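Local coordinates for protein DNA ligase (Alteromonas mediterranea, PDB 6GDR) that probably seals nicks in duplex DNA through an adenylated intermediate, gripping the DNA with a minimal two-domain ligase scaffold, at residues D[61-66]-D[156-161]; D[211-216]-D[269-274]; D[234-239]-D[246-251]. All coordinates share one frame; numbering follows the deposited sequence.

Interaction 1: D[61-66]-D[156-161]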
loop_
_atom_site.group_PDB
_atom_site.type_symbol
_atom_site.label_atom_id
_atom_site.label_comp_id
_atom_site.label_asym_id
_atom_site.label_seq_id
_atom_site.Cartn_x
_atom_site.Cartn_y
_atom_site.Cartn_z
ATOM N N PHE D 61 0.330 -23.098 6.170
ATOM C CA PHE D 61 0.782 -21.879 5.513
ATOM C C PHE D 61 2.083 -21.367 6.117
ATOM O O PHE D 61 2.881 -20.729 5.420
ATOM C CB PHE D 61 -0.305 -20.807 5.605
ATOM C CG PHE D 61 -0.062 -19.619 4.719
ATOM C CD1 PHE D 61 -0.493 -19.621 3.404
ATOM C CD2 PHE D 61 0.594 -18.499 5.202
ATOM C CE1 PHE D 61 -0.273 -18.530 2.586
ATOM C CE2 PHE D 61 0.817 -17.405 4.388
ATOM C CZ PHE D 61 0.383 -17.422 3.078
ATOM N N THR D 62 2.317 -21.638 7.401
ATOM C CA THR D 62 3.510 -21.174 8.099
ATOM C C THR D 62 4.446 -22.315 8.477
ATOM O O THR D 62 5.445 -22.080 9.166
ATOM C CB THR D 62 3.116 -20.396 9.358
ATOM O OG1 THR D 62 2.513 -21.287 10.305
ATOM C CG2 THR D 62 2.134 -19.284 9.020
ATOM N N ALA D 63 4.153 -23.538 8.045
ATOM C CA ALA D 63 4.973 -24.681 8.418
ATOM C C ALA D 63 6.402 -24.500 7.923
ATOM O O ALA D 63 6.632 -24.185 6.752
ATOM C CB ALA D 63 4.375 -25.966 7.848
ATOM N N ASN D 64 7.361 -24.694 8.827
ATOM C CA ASN D 64 8.792 -24.660 8.540
ATOM C C ASN D 64 9.306 -23.261 8.225
ATOM O O ASN D 64 10.435 -23.123 7.737
ATOM C CB ASN D 64 9.159 -25.603 7.387
ATOM C CG ASN D 64 8.802 -27.048 7.681
ATOM O OD1 ASN D 64 8.028 -27.670 6.955
ATOM N ND2 ASN D 64 9.369 -27.587 8.754
ATOM N N TRP D 65 8.522 -22.216 8.494
ATOM C CA TRP D 65 9.017 -20.864 8.307
ATOM C C TRP D 65 10.165 -20.592 9.279
ATOM O O TRP D 65 10.293 -21.261 10.307
ATOM C CB TRP D 65 7.898 -19.844 8.522
ATOM C CG TRP D 65 6.979 -19.682 7.348
ATOM C CD1 TRP D 65 6.788 -20.563 6.325
ATOM C CD2 TRP D 65 6.131 -18.560 7.075
ATOM N NE1 TRP D 65 5.869 -20.061 5.434
ATOM C CE2 TRP D 65 5.452 -18.832 5.872
ATOM C CE3 TRP D 65 5.880 -17.352 7.733
ATOM C CZ2 TRP D 65 4.537 -17.942 5.313
ATOM C CZ3 TRP D 65 4.973 -16.470 7.177
ATOM C CH2 TRP D 65 4.312 -16.768 5.980
ATOM N N PRO D 66 11.017 -19.613 8.973
ATOM C CA PRO D 66 12.121 -19.292 9.886
ATOM C C PRO D 66 11.614 -18.878 11.260
ATOM O O PRO D 66 10.438 -18.562 11.456
ATOM C CB PRO D 66 12.839 -18.132 9.185
ATOM C CG PRO D 66 12.454 -18.250 7.753
ATOM C CD PRO D 66 11.063 -18.798 7.746
ATOM N N THR D 156 14.215 -22.598 3.475
ATOM C CA THR D 156 12.811 -22.758 3.851
ATOM C C THR D 156 12.118 -23.602 2.790
ATOM O O THR D 156 11.991 -23.151 1.632
ATOM C CB THR D 156 12.124 -21.403 3.995
ATOM O OG1 THR D 156 12.760 -20.651 5.036
ATOM C CG2 THR D 156 10.645 -21.576 4.333
ATOM N N PRO D 157 11.651 -24.812 3.119
ATOM C CA PRO D 157 11.011 -25.648 2.090
ATOM C C PRO D 157 9.643 -25.154 1.660
ATOM O O PRO D 157 9.209 -25.478 0.547
ATOM C CB PRO D 157 10.915 -27.023 2.765
ATOM C CG PRO D 157 10.853 -26.715 4.222
ATOM C CD PRO D 157 11.704 -25.493 4.425
ATOM N N ASN D 158 8.956 -24.380 2.487
ATOM C CA ASN D 158 7.591 -23.965 2.180
ATOM C C ASN D 158 7.597 -22.908 1.079
ATOM O O ASN D 158 8.254 -21.870 1.239
ATOM C CB ASN D 158 6.918 -23.420 3.435
ATOM C CG ASN D 158 5.408 -23.403 3.327
ATOM O OD1 ASN D 158 4.851 -23.283 2.236
ATOM N ND2 ASN D 158 4.734 -23.529 4.466
ATOM N N PRO D 159 6.895 -23.115 -0.041
ATOM C CA PRO D 159 6.879 -22.087 -1.096
ATOM C C PRO D 159 6.018 -20.878 -0.765
ATOM O O PRO D 159 6.077 -19.883 -1.501
ATOM C CB PRO D 159 6.328 -22.843 -2.309
ATOM C CG PRO D 159 5.471 -23.901 -1.723
ATOM C CD PRO D 159 6.132 -24.311 -0.434
ATOM N N THR D 160 5.218 -20.930 0.302
ATOM C CA THR D 160 4.449 -19.758 0.705
ATOM C C THR D 160 5.360 -18.628 1.164
ATOM O O THR D 160 4.997 -17.452 1.048
ATOM C CB THR D 160 3.470 -20.123 1.820
ATOM O OG1 THR D 160 4.192 -20.658 2.936
ATOM C CG2 THR D 160 2.456 -21.149 1.329
ATOM N N PHE D 161 6.536 -18.963 1.689
ATOM C CA PHE D 161 7.517 -17.961 2.079
ATOM C C PHE D 161 8.302 -17.529 0.847
ATOM O O PHE D 161 9.012 -18.340 0.242
ATOM C CB PHE D 161 8.450 -18.522 3.150
ATOM C CG PHE D 161 9.421 -17.518 3.699
ATOM C CD1 PHE D 161 9.125 -16.806 4.849
ATOM C CD2 PHE D 161 10.632 -17.286 3.065
ATOM C CE1 PHE D 161 10.017 -15.881 5.358
ATOM C CE2 PHE D 161 11.527 -16.363 3.569
ATOM C CZ PHE D 161 11.220 -15.660 4.717
#
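N158 reaches across to the turn at A63, and its side chain can be read atom by atom. CG lies anti to the backbone N (chi1 -161°), and CB sits 3.4 Å from A63 O. The amide then splits its work. ND2 donates to A63 O at 3.0 Å, arriving in the carbonyl plane on a lone pair, and it also bonds to W60 O. OD1 turns back on its own segment and accepts from T160 N, closing an Asx turn. The loop is thereby fixed in shape by the same group that crosses the contact. T160 OG1 lies 2.8 Å from F61 O and equally far from N158 OD1, one proton facing two acceptors, while T160 CB rests over the face of the F61 ring.

W65 carries the aromatic packing. T62 CA covers one face of its indole and F161 the opposite one: the F161 edge meets the five-membered ring with centroids 5.5 Å apart and planes at 74°. T160 OG1 is at the indole edge, in its plane. P66 and F161 meet tip to tip, P66 CD lying 4.2 Å from the centroid of the F161 ring. W42 and F130 extend the aromatic cluster around W65. The contact joins the end of helix 59-62 to the loop leading into edge strand 161-163 of the ligase's nucleotidyltransferase domain, an Asx turn beside an aromatic cluster.

Interaction 2: D[211-216]-D[269-274]. With nucleotides of chain C.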
loop_
_atom_site.group_PDB
_atom_site.type_symbol
_atom_site.label_atom_id
_atom_site.label_comp_id
_atom_site.label_asym_id
_atom_site.label_seq_id
_atom_site.Cartn_x
_atom_site.Cartn_y
_atom_site.Cartn_z
ATOM N N LYS D 211 3.745 6.188 -6.504
ATOM C CA LYS D 211 2.458 5.784 -7.049
ATOM C C LYS D 211 1.990 6.828 -8.053
ATOM O O LYS D 211 2.270 8.020 -7.905
ATOM C CB LYS D 211 1.401 5.617 -5.947
ATOM C CG LYS D 211 1.617 4.414 -5.040
ATOM C CD LYS D 211 0.907 4.581 -3.700
ATOM C CE LYS D 211 -0.605 4.661 -3.847
ATOM N NZ LYS D 211 -1.198 3.399 -4.368
ATOM N N GLN D 212 1.277 6.370 -9.077
ATOM C CA GLN D 212 0.685 7.269 -10.056
ATOM C C GLN D 212 -0.744 7.626 -9.663
ATOM O O GLN D 212 -1.400 6.926 -8.889
ATOM C CB GLN D 212 0.688 6.646 -11.453
ATOM C CG GLN D 212 2.045 6.643 -12.130
ATOM C CD GLN D 212 1.998 6.242 -13.600
ATOM O OE1 GLN D 212 3.013 6.308 -14.292
ATOM N NE2 GLN D 212 0.828 5.828 -14.083
ATOM N N PHE D 213 -1.221 8.737 -10.217
ATOM C CA PHE D 213 -2.587 9.184 -10.001
ATOM C C PHE D 213 -3.008 10.051 -11.177
ATOM O O PHE D 213 -2.185 10.746 -11.780
ATOM C CB PHE D 213 -2.727 9.963 -8.687
ATOM C CG PHE D 213 -1.883 11.207 -8.624
ATOM C CD1 PHE D 213 -2.358 12.409 -9.120
ATOM C CD2 PHE D 213 -0.620 11.174 -8.056
ATOM C CE1 PHE D 213 -1.587 13.555 -9.059
ATOM C CE2 PHE D 213 0.156 12.317 -7.991
ATOM C CZ PHE D 213 -0.330 13.509 -8.493
ATOM N N GLU D 214 -4.296 10.000 -11.499
ATOM C CA GLU D 214 -4.870 10.816 -12.557
ATOM C C GLU D 214 -5.952 11.716 -11.975
ATOM O O GLU D 214 -6.310 11.620 -10.797
ATOM C CB GLU D 214 -5.458 9.951 -13.681
ATOM C CG GLU D 214 -4.735 8.636 -13.924
ATOM C CD GLU D 214 -5.357 7.483 -13.159
ATOM O OE1 GLU D 214 -5.643 7.649 -11.953
ATOM O OE2 GLU D 214 -5.573 6.413 -13.767
ATOM N N ASP D 215 -6.470 12.598 -12.821
ATOM C CA ASP D 215 -7.546 13.506 -12.457
ATOM C C ASP D 215 -8.825 13.111 -13.184
ATOM O O ASP D 215 -8.816 12.330 -14.138
ATOM C CB ASP D 215 -7.171 14.956 -12.789
ATOM C CG ASP D 215 -5.982 15.447 -11.988
ATOM O OD1 ASP D 215 -5.411 14.649 -11.214
ATOM O OD2 ASP D 215 -5.620 16.635 -12.130
ATOM N N ALA D 216 -9.937 13.665 -12.711
ATOM C CA ALA D 216 -11.242 13.402 -13.300
ATOM C C ALA D 216 -12.240 14.378 -12.700
ATOM O O ALA D 216 -11.999 14.963 -11.641
ATOM C CB ALA D 216 -11.691 11.957 -13.064
ATOM N N THR D 269 -13.124 18.623 -9.566
ATOM C CA THR D 269 -12.046 17.765 -10.034
ATOM C C THR D 269 -11.377 17.094 -8.844
ATOM O O THR D 269 -11.091 17.741 -7.830
ATOM C CB THR D 269 -11.010 18.558 -10.833
ATOM O OG1 THR D 269 -11.665 19.274 -11.888
ATOM C CG2 THR D 269 -9.963 17.628 -11.436
ATOM N N PHE D 270 -11.122 15.794 -8.977
ATOM C CA PHE D 270 -10.541 15.001 -7.908
ATOM C C PHE D 270 -9.452 14.107 -8.479
ATOM O O PHE D 270 -9.513 13.693 -9.639
ATOM C CB PHE D 270 -11.600 14.137 -7.211
ATOM C CG PHE D 270 -12.138 13.027 -8.073
ATOM C CD1 PHE D 270 -11.600 11.753 -8.000
ATOM C CD2 PHE D 270 -13.178 13.259 -8.956
ATOM C CE1 PHE D 270 -12.090 10.731 -8.791
ATOM C CE2 PHE D 270 -13.672 12.241 -9.750
ATOM C CZ PHE D 270 -13.127 10.975 -9.667
ATOM N N LYS D 271 -8.457 13.811 -7.650
ATOM C CA LYS D 271 -7.435 12.837 -7.994
ATOM C C LYS D 271 -7.774 11.499 -7.353
ATOM O O LYS D 271 -8.481 11.427 -6.346
ATOM C CB LYS D 271 -6.045 13.307 -7.548
ATOM C CG LYS D 271 -5.666 12.967 -6.114
ATOM C CD LYS D 271 -4.268 13.466 -5.797
ATOM C CE LYS D 271 -3.737 12.852 -4.516
ATOM N NZ LYS D 271 -2.311 13.205 -4.277
ATOM N N PHE D 272 -7.259 10.430 -7.956
ATOM C CA PHE D 272 -7.546 9.089 -7.473
ATOM C C PHE D 272 -6.440 8.153 -7.937
ATOM O O PHE D 272 -5.733 8.430 -8.909
ATOM C CB PHE D 272 -8.915 8.602 -7.960
ATOM C CG PHE D 272 -9.006 8.444 -9.451
ATOM C CD1 PHE D 272 -9.194 9.546 -10.268
ATOM C CD2 PHE D 272 -8.908 7.194 -10.035
ATOM C CE1 PHE D 272 -9.279 9.402 -11.642
ATOM C CE2 PHE D 272 -8.993 7.042 -11.407
ATOM C CZ PHE D 272 -9.179 8.149 -12.211
ATOM N N TYR D 273 -6.305 7.039 -7.224
ATOM C CA TYR D 273 -5.270 6.041 -7.487
ATOM C C TYR D 273 -5.955 4.772 -7.986
ATOM O O TYR D 273 -6.104 3.791 -7.256
ATOM C CB TYR D 273 -4.439 5.780 -6.225
ATOM C CG TYR D 273 -3.712 6.998 -5.703
ATOM C CD1 TYR D 273 -2.351 7.167 -5.923
ATOM C CD2 TYR D 273 -4.385 7.980 -4.989
ATOM C CE1 TYR D 273 -1.683 8.277 -5.445
ATOM C CE2 TYR D 273 -3.726 9.093 -4.508
ATOM C CZ TYR D 273 -2.375 9.238 -4.738
ATOM O OH TYR D 273 -1.715 10.345 -4.262
ATOM N N GLY D 274 -6.374 4.797 -9.246
ATOM C CA GLY D 274 -7.037 3.656 -9.835
ATOM C C GLY D 274 -8.477 3.528 -9.372
ATOM O O GLY D 274 -9.051 4.421 -8.742
ATOM P P DC C 3 -2.971 12.801 -0.592
ATOM O OP1 DC C 3 -2.729 13.575 -1.831
ATOM O OP2 DC C 3 -1.824 12.265 0.174
ATOM O "O5'" DC C 3 -3.846 13.687 0.412
ATOM C "C5'" DC C 3 -5.061 14.276 -0.033
ATOM C "C4'" DC C 3 -5.840 14.865 1.133
ATOM O "O4'" DC C 3 -6.038 13.850 2.145
ATOM C "C3'" DC C 3 -5.146 16.009 1.849
ATOM O "O3'" DC C 3 -5.473 17.257 1.244
ATOM C "C2'" DC C 3 -5.668 15.908 3.281
ATOM C "C1'" DC C 3 -6.094 14.445 3.428
ATOM N N1 DC C 3 -5.229 13.659 4.358
ATOM C C2 DC C 3 -5.452 13.737 5.736
ATOM O O2 DC C 3 -6.362 14.461 6.158
ATOM N N3 DC C 3 -4.662 13.018 6.570
ATOM C C4 DC C 3 -3.691 12.250 6.074
ATOM N N4 DC C 3 -2.939 11.557 6.938
ATOM C C5 DC C 3 -3.450 12.156 4.672
ATOM C C6 DC C 3 -4.234 12.870 3.859
#
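The ring of F272 carries the carboxylate of E214 on one face, OE1 standing 3.4 Å above the plane and offset toward the rim, while D215 O and G274 C lie at its edge. It belongs to a pair of antiparallel strands, 214-216 and 269-272, in the sheet of the OB-fold domain; residues 211-213 lead into it from strand 207-210 of the nucleotidyltransferase domain. Y273 has F213 CB over one face, 3.8 Å above the plane, and Q212 O comes close to its CD1. F213 takes the aliphatic K271 CD over a face of its own ring, and the F213 and Y273 side chains run side by side, pointing the same way.

E214 with F272 and A216 with F270 are hydrogen-bonded pairs, and D215 faces K271 between them as a non-hydrogen-bonded pair. F270 N donates to A216 O at 2.9 Å; the bonds from E214 N and A216 N are weak. A216 CB fits between F270 CZ and F272 CE1, 3.8 Å from each, on the face shared with E214.

E214 is an awkward neighbour. Its chi1 of -32° is far from staggered, and OE1 ends 3.1 Å from F272 O, two acceptors that would probably repel each other.

The face bearing D215 and K271 is the one from which the lysine reaches the DNA. K271 is extended beyond CG, which carries its ammonium over the centre of the F213 ring as a cation-pi contact, 4.5 Å from the centroid. NZ donates to DC3 OP1 of chain C in a bond whose modelled shortness makes its exact length doubtful, and to Y273 OH at 2.9 Å.

Interaction 3: D[234-239]-D[246-251]. With nucleotides of chain A.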
loop_
_atom_site.group_PDB
_atom_site.type_symbol
_atom_site.label_atom_id
_atom_site.label_comp_id
_atom_site.label_asym_id
_atom_site.label_seq_id
_atom_site.Cartn_x
_atom_site.Cartn_y
_atom_site.Cartn_z
ATOM N N MET D 234 -19.501 20.634 6.207
ATOM C CA MET D 234 -19.622 19.583 5.207
ATOM C C MET D 234 -18.569 18.509 5.450
ATOM O O MET D 234 -17.377 18.810 5.565
ATOM C CB MET D 234 -19.475 20.164 3.803
ATOM C CG MET D 234 -19.650 19.143 2.683
ATOM S SD MET D 234 -18.170 18.162 2.352
ATOM C CE MET D 234 -17.082 19.408 1.662
ATOM N N GLY D 235 -19.013 17.258 5.518
ATOM C CA GLY D 235 -18.110 16.140 5.707
ATOM C C GLY D 235 -17.691 15.504 4.399
ATOM O O GLY D 235 -16.509 15.208 4.195
ATOM N N SER D 236 -18.651 15.289 3.501
ATOM C CA SER D 236 -18.365 14.679 2.212
ATOM C C SER D 236 -19.393 15.150 1.195
ATOM O O SER D 236 -20.405 15.766 1.538
ATOM C CB SER D 236 -18.361 13.150 2.308
ATOM O OG SER D 236 -19.626 12.663 2.722
ATOM N N LEU D 237 -19.116 14.845 -0.072
ATOM C CA LEU D 237 -19.984 15.204 -1.185
ATOM C C LEU D 237 -20.275 13.958 -2.004
ATOM O O LEU D 237 -19.353 13.219 -2.362
ATOM C CB LEU D 237 -19.335 16.269 -2.076
ATOM C CG LEU D 237 -18.869 17.556 -1.397
ATOM C CD1 LEU D 237 -18.115 18.421 -2.391
ATOM C CD2 LEU D 237 -20.045 18.316 -0.810
ATOM N N LEU D 238 -21.551 13.725 -2.300
ATOM C CA LEU D 238 -21.940 12.621 -3.174
ATOM C C LEU D 238 -21.795 13.094 -4.614
ATOM O O LEU D 238 -22.685 13.751 -5.157
ATOM C CB LEU D 238 -23.363 12.164 -2.880
ATOM C CG LEU D 238 -23.882 11.036 -3.779
ATOM C CD1 LEU D 238 -23.016 9.786 -3.655
ATOM C CD2 LEU D 238 -25.332 10.714 -3.456
ATOM N N VAL D 239 -20.670 12.760 -5.233
ATOM C CA VAL D 239 -20.381 13.178 -6.587
ATOM C C VAL D 239 -20.699 12.030 -7.539
ATOM O O VAL D 239 -20.919 10.893 -7.129
ATOM C CB VAL D 239 -18.913 13.648 -6.742
ATOM C CG1 VAL D 239 -18.624 14.803 -5.794
ATOM C CG2 VAL D 239 -17.945 12.499 -6.498
ATOM N N GLN D 246 -21.088 6.825 -9.059
ATOM C CA GLN D 246 -21.298 7.700 -7.916
ATOM C C GLN D 246 -20.439 7.244 -6.746
ATOM O O GLN D 246 -20.304 6.043 -6.490
ATOM C CB GLN D 246 -22.771 7.719 -7.505
ATOM C CG GLN D 246 -23.329 6.349 -7.119
ATOM C CD GLN D 246 -24.556 5.952 -7.921
ATOM O OE1 GLN D 246 -24.876 6.562 -8.942
ATOM N NE2 GLN D 246 -25.250 4.919 -7.457
ATOM N N PHE D 247 -19.862 8.210 -6.037
ATOM C CA PHE D 247 -19.043 7.921 -4.871
ATOM C C PHE D 247 -18.987 9.170 -4.007
ATOM O O PHE D 247 -19.226 10.284 -4.481
ATOM C CB PHE D 247 -17.631 7.477 -5.267
ATOM C CG PHE D 247 -16.809 8.567 -5.889
ATOM C CD1 PHE D 247 -15.892 9.278 -5.133
ATOM C CD2 PHE D 247 -16.955 8.884 -7.229
ATOM C CE1 PHE D 247 -15.133 10.284 -5.703
ATOM C CE2 PHE D 247 -16.200 9.889 -7.804
ATOM C CZ PHE D 247 -15.287 10.590 -7.040
ATOM N N LYS D 248 -18.665 8.970 -2.734
ATOM C CA LYS D 248 -18.556 10.071 -1.791
ATOM C C LYS D 248 -17.134 10.616 -1.793
ATOM O O LYS D 248 -16.173 9.868 -1.585
ATOM C CB LYS D 248 -18.942 9.615 -0.385
ATOM C CG LYS D 248 -20.364 9.091 -0.259
ATOM C CD LYS D 248 -20.771 8.937 1.200
ATOM C CE LYS D 248 -21.892 7.920 1.367
ATOM N NZ LYS D 248 -22.459 7.929 2.744
ATOM N N LEU D 249 -17.006 11.920 -2.029
ATOM C CA LEU D 249 -15.725 12.616 -1.972
ATOM C C LEU D 249 -15.659 13.337 -0.629
ATOM O O LEU D 249 -16.401 14.298 -0.399
ATOM C CB LEU D 249 -15.589 13.591 -3.138
ATOM C CG LEU D 249 -14.227 14.263 -3.323
ATOM C CD1 LEU D 249 -13.161 13.246 -3.709
ATOM C CD2 LEU D 249 -14.321 15.365 -4.371
ATOM N N GLY D 250 -14.773 12.876 0.253
ATOM C CA GLY D 250 -14.806 13.296 1.641
ATOM C C GLY D 250 -13.536 13.912 2.191
ATOM O O GLY D 250 -13.499 14.293 3.366
ATOM N N THR D 251 -12.488 14.022 1.379
ATOM C CA THR D 251 -11.237 14.591 1.852
ATOM C C THR D 251 -10.617 15.450 0.760
ATOM O O THR D 251 -10.982 15.364 -0.415
ATOM C CB THR D 251 -10.251 13.501 2.298
ATOM O OG1 THR D 251 -9.196 14.091 3.065
ATOM C CG2 THR D 251 -9.652 12.766 1.102
ATOM P P DG A 11 -16.027 13.110 9.434
ATOM O OP1 DG A 11 -17.279 13.882 9.259
ATOM O OP2 DG A 11 -15.974 12.010 10.424
ATOM O "O5'" DG A 11 -15.581 12.518 8.018
ATOM C "C5'" DG A 11 -15.518 13.373 6.887
ATOM C "C4'" DG A 11 -14.872 12.675 5.702
ATOM O "O4'" DG A 11 -13.449 12.541 5.926
ATOM C "C3'" DG A 11 -15.344 11.256 5.448
ATOM O "O3'" DG A 11 -16.555 11.236 4.707
ATOM C "C2'" DG A 11 -14.180 10.659 4.669
ATOM C "C1'" DG A 11 -12.963 11.411 5.214
ATOM N N9 DG A 11 -12.141 10.602 6.108
ATOM C C8 DG A 11 -12.210 10.545 7.478
ATOM N N7 DG A 11 -11.348 9.721 8.007
ATOM C C5 DG A 11 -10.668 9.195 6.916
ATOM C C6 DG A 11 -9.618 8.246 6.865
ATOM O O6 DG A 11 -9.062 7.664 7.807
ATOM N N1 DG A 11 -9.218 7.991 5.553
ATOM C C2 DG A 11 -9.764 8.579 4.437
ATOM N N2 DG A 11 -9.250 8.210 3.257
ATOM N N3 DG A 11 -10.747 9.466 4.473
ATOM C C4 DG A 11 -11.148 9.724 5.741
ATOM P P DG A 12 -17.340 9.850 4.502
ATOM O OP1 DG A 12 -18.652 10.160 3.888
ATOM O OP2 DG A 12 -17.283 9.120 5.787
ATOM O "O5'" DG A 12 -16.444 9.046 3.446
ATOM C "C5'" DG A 12 -16.521 9.366 2.068
ATOM C "C4'" DG A 12 -15.426 8.674 1.271
ATOM O "O4'" DG A 12 -14.205 8.655 2.039
ATOM C "C3'" DG A 12 -15.691 7.216 0.930
ATOM O "O3'" DG A 12 -16.449 7.103 -0.277
ATOM C "C2'" DG A 12 -14.284 6.635 0.785
ATOM C "C1'" DG A 12 -13.399 7.569 1.620
ATOM N N9 DG A 12 -12.825 6.936 2.806
ATOM C C8 DG A 12 -13.142 7.198 4.117
ATOM N N7 DG A 12 -12.461 6.487 4.971
ATOM C C5 DG A 12 -11.636 5.700 4.175
ATOM C C6 DG A 12 -10.675 4.728 4.543
ATOM O O6 DG A 12 -10.352 4.360 5.681
ATOM N N1 DG A 12 -10.061 4.164 3.428
ATOM C C2 DG A 12 -10.340 4.498 2.123
ATOM N N2 DG A 12 -9.644 3.845 1.182
ATOM N N3 DG A 12 -11.238 5.408 1.764
ATOM C C4 DG A 12 -11.846 5.966 2.840
ATOM P P DG A 13 -17.359 5.804 -0.552
ATOM O OP1 DG A 13 -18.163 6.076 -1.763
ATOM O OP2 DG A 13 -18.036 5.440 0.715
ATOM O "O5'" DG A 13 -16.304 4.648 -0.885
ATOM C "C5'" DG A 13 -15.532 4.706 -2.079
ATOM C "C4'" DG A 13 -14.814 3.391 -2.325
ATOM O "O4'" DG A 13 -13.794 3.205 -1.304
ATOM C "C3'" DG A 13 -15.710 2.154 -2.257
ATOM O "O3'" DG A 13 -15.337 1.197 -3.241
ATOM C "C2'" DG A 13 -15.490 1.640 -0.843
ATOM C "C1'" DG A 13 -14.042 2.018 -0.574
ATOM N N9 DG A 13 -13.758 2.262 0.835
ATOM C C8 DG A 13 -14.378 3.170 1.658
ATOM N N7 DG A 13 -13.919 3.165 2.877
ATOM C C5 DG A 13 -12.934 2.188 2.864
ATOM C C6 DG A 13 -12.089 1.732 3.901
ATOM O O6 DG A 13 -12.044 2.116 5.079
ATOM N N1 DG A 13 -11.234 0.727 3.463
ATOM C C2 DG A 13 -11.198 0.225 2.185
ATOM N N2 DG A 13 -10.302 -0.744 1.955
ATOM N N3 DG A 13 -11.982 0.642 1.204
ATOM C C4 DG A 13 -12.824 1.621 1.613
#
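V239 CG2 presses on the face of the F247 ring, 3.5 Å from its centroid and only 3.3 Å from CZ, which is tight packing. CG2 occupies the position between the backbone N and the carbonyl carbon (chi1 -58° puts CG1 anti to the carbonyl carbon), and that turns it onto the ring. Beside this pair V239 CG1 touches L249 CB. F247 also makes an edge-to-face pair with F270 and packs on P281, so an alanine here would probably leave V239 CG2 without its aromatic cover and open a gap beside F270.

Four backbone bonds hold the layer in place, two in each of the hydrogen-bonded pairs L237-L249 and V239-F247; L249 N to L237 O is the shortest, at 2.7 Å. This is a beta hairpin of the OB fold, the barrel that serves so widely as a nucleic-acid-binding surface. Strand 246-249 is an outermost strand of the sheet, which leaves K248 N to donate almost straight to DG13 OP1 of chain A at 3.1 Å (angle 179°). S236 OG donates to DG12 OP1 of chain A at 2.9 Å.

G235 and S236 form a classic beta bulge opposite F224, whose ring receives K248 in a cation-pi contact. At G250 a side chain would collide with DG11 O3' of chain A. The carbonyls G235 O and G250 O approach to 3.3 Å, and R258 donates to both.

Interactions 2 and 3 belong to one sheet of the OB-fold domain and touch one another: their centres are about 15 Å apart, and F270 CZ meets F247 CZ at 3.4 Å, joining the two packing layers. Both reach the bound DNA; among the nucleotides identified, interaction 2 bonds to a phosphate of chain C and interaction 3 to phosphates of chain A. Interaction 1 stands apart in the nucleotidyltransferase domain, its centre about 38 Å from that of interaction 2 and about 44 Å from that of interaction 3. The AMP pocket lies in this same domain: the K211 side chain is about 6 Å from the AMP, and that of W65 about 14 Å. Residues 211-213 thus connect pocket and DNA-binding sheet.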